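Local coordinates for protein PTS system fructose-like EIIB component 3 (Escherichia coli K12, PDB 4TN5) that probably takes a phosphoryl group from its EIIA partner onto a cysteine and passes it to incoming sugar, probably fructose, during uptake through the membrane EIIC component, at residues A6-V11 with V35-Q40. Sequence-based numbering, arbitrary orientation.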
loop_
_atom_site.group_PDB
_atom_site.type_symbol
_atom_site.label_atom_id
_atom_site.label_comp_id
_atom_site.label_asym_id
_atom_site.label_seq_id
_atom_site.Cartn_x
_atom_site.Cartn_y
_atom_site.Cartn_z
ATOM N N ALA A 6 -1.382 -13.668 -9.147
ATOM C CA ALA A 6 -1.406 -14.054 -7.743
ATOM C C ALA A 6 -0.166 -14.816 -7.304
ATOM O O ALA A 6 0.464 -15.520 -8.093
ATOM C CB ALA A 6 -2.650 -14.864 -7.448
ATOM N N VAL A 7 0.174 -14.664 -6.030
ATOM C CA VAL A 7 1.251 -15.429 -5.426
ATOM C C VAL A 7 0.789 -16.005 -4.095
ATOM O O VAL A 7 0.390 -15.267 -3.192
ATOM C CB VAL A 7 2.509 -14.575 -5.193
ATOM C CG1 VAL A 7 3.571 -15.396 -4.482
ATOM C CG2 VAL A 7 3.045 -14.037 -6.509
ATOM N N THR A 8 0.827 -17.327 -3.985
ATOM C CA THR A 8 0.512 -17.994 -2.732
ATOM C C THR A 8 1.800 -18.532 -2.126
ATOM O O THR A 8 2.603 -19.158 -2.817
ATOM C CB THR A 8 -0.493 -19.141 -2.936
ATOM O OG1 THR A 8 0.051 -20.100 -3.850
ATOM C CG2 THR A 8 -1.799 -18.604 -3.499
ATOM N N ALA A 9 2.007 -18.284 -0.837
ATOM C CA ALA A 9 3.257 -18.682 -0.203
ATOM C C ALA A 9 3.076 -19.269 1.190
ATOM O O ALA A 9 2.323 -18.745 2.012
ATOM C CB ALA A 9 4.224 -17.514 -0.162
ATOM N N CYS A 10 3.786 -20.360 1.445
ATOM C CA CYS A 10 3.794 -20.996 2.755
ATOM C C CYS A 10 5.108 -21.723 2.992
ATOM O O CYS A 10 5.562 -22.470 2.128
ATOM C CB CYS A 10 2.655 -22.003 2.871
ATOM S SG CYS A 10 2.809 -23.037 4.342
ATOM N N VAL A 11 5.719 -21.512 4.155
ATOM C CA VAL A 11 6.926 -22.257 4.501
ATOM C C VAL A 11 6.649 -23.740 4.690
ATOM O O VAL A 11 7.450 -24.580 4.286
ATOM C CB VAL A 11 7.628 -21.730 5.782
ATOM C CG1 VAL A 11 8.267 -20.388 5.531
ATOM C CG2 VAL A 11 6.651 -21.665 6.967
ATOM N N VAL A 35 -6.491 -15.306 -14.853
ATOM C CA VAL A 35 -5.624 -15.418 -13.687
ATOM C C VAL A 35 -4.400 -16.314 -13.891
ATOM O O VAL A 35 -4.500 -17.423 -14.419
ATOM C CB VAL A 35 -6.419 -15.870 -12.434
ATOM C CG1 VAL A 35 -7.061 -17.231 -12.662
ATOM C CG2 VAL A 35 -5.522 -15.888 -11.203
ATOM N N SER A 36 -3.244 -15.803 -13.481
ATOM C CA SER A 36 -2.016 -16.584 -13.429
ATOM C C SER A 36 -1.513 -16.589 -11.991
ATOM O O SER A 36 -1.405 -15.537 -11.363
ATOM C CB SER A 36 -0.956 -15.987 -14.354
ATOM O OG SER A 36 -1.440 -15.876 -15.681
ATOM N N ILE A 37 -1.211 -17.773 -11.470
ATOM C CA ILE A 37 -0.829 -17.900 -10.068
ATOM C C ILE A 37 0.587 -18.434 -9.886
ATOM O O ILE A 37 0.908 -19.538 -10.326
ATOM C CB ILE A 37 -1.807 -18.809 -9.301
ATOM C CG1 ILE A 37 -3.250 -18.371 -9.552
ATOM C CG2 ILE A 37 -1.490 -18.798 -7.813
ATOM C CD1 ILE A 37 -4.280 -19.250 -8.876
ATOM N N GLU A 38 1.429 -17.640 -9.232
ATOM C CA GLU A 38 2.779 -18.068 -8.893
ATOM C C GLU A 38 2.771 -18.783 -7.550
ATOM O O GLU A 38 2.129 -18.335 -6.600
ATOM C CB GLU A 38 3.729 -16.871 -8.844
ATOM C CG GLU A 38 5.134 -17.204 -8.363
ATOM C CD GLU A 38 6.072 -16.013 -8.429
ATOM O OE1 GLU A 38 6.036 -15.282 -9.441
ATOM O OE2 GLU A 38 6.843 -15.806 -7.467
ATOM N N THR A 39 3.482 -19.901 -7.478
ATOM C CA THR A 39 3.579 -20.663 -6.242
ATOM C C THR A 39 4.991 -20.605 -5.672
ATOM O O THR A 39 5.965 -20.855 -6.379
ATOM C CB THR A 39 3.169 -22.132 -6.457
ATOM O OG1 THR A 39 1.751 -22.261 -6.297
ATOM C CG2 THR A 39 3.871 -23.036 -5.457
ATOM N N GLN A 40 5.094 -20.261 -4.394
ATOM C CA GLN A 40 6.374 -20.277 -3.700
ATOM C C GLN A 40 6.285 -21.183 -2.479
ATOM O O GLN A 40 5.613 -20.857 -1.501
ATOM C CB GLN A 40 6.786 -18.861 -3.293
ATOM C CG GLN A 40 6.982 -17.913 -4.467
ATOM C CD GLN A 40 7.457 -16.537 -4.040
ATOM O OE1 GLN A 40 7.833 -16.327 -2.887
ATOM N NE2 GLN A 40 7.441 -15.589 -4.971
#
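V7 packs alongside E38 on one face of a parallel strand pair, its CG2 lying 3.7 Å from E38 CB. The other branch, CG1, stands anti to the backbone N (chi1 176°) and comes within 3.9 Å of Q40 NE2, so the two branches touch two long polar side chains. The Q40 amide donates from NE2 to E38 OE2 at 2.6 Å, in its own plane and nearly straight (165°). This buried carboxylate is gripped further by R73 and the L49 backbone N at OE1, while A69 O takes a second bond from NE2. An alanine in place of Q40 would probably leave E38 OE2 and A69 O without this amide donor and remove the Q40 side of the V7 CG1 contact. The looser side is the start of the second strand, where V35, S36 and I37 are partly exposed and A6 CB meets I37 CG2 only at 4.1 Å. Four backbone bonds zip the strands, from A6 N to S36 O (2.9 Å) up to Q40 N to T8 O (3.1 Å). C10, unmodified here and inferred to become the phosphocysteine intermediate, lies in the loop just beyond strand 3-9, the first strand of a beta-alpha-beta unit. Helix 18-30 covers the A6 and I37 face, strand 59-64 pairs with the far edge of strand 3-9, and strand 44-46 runs antiparallel beside strand 34-41.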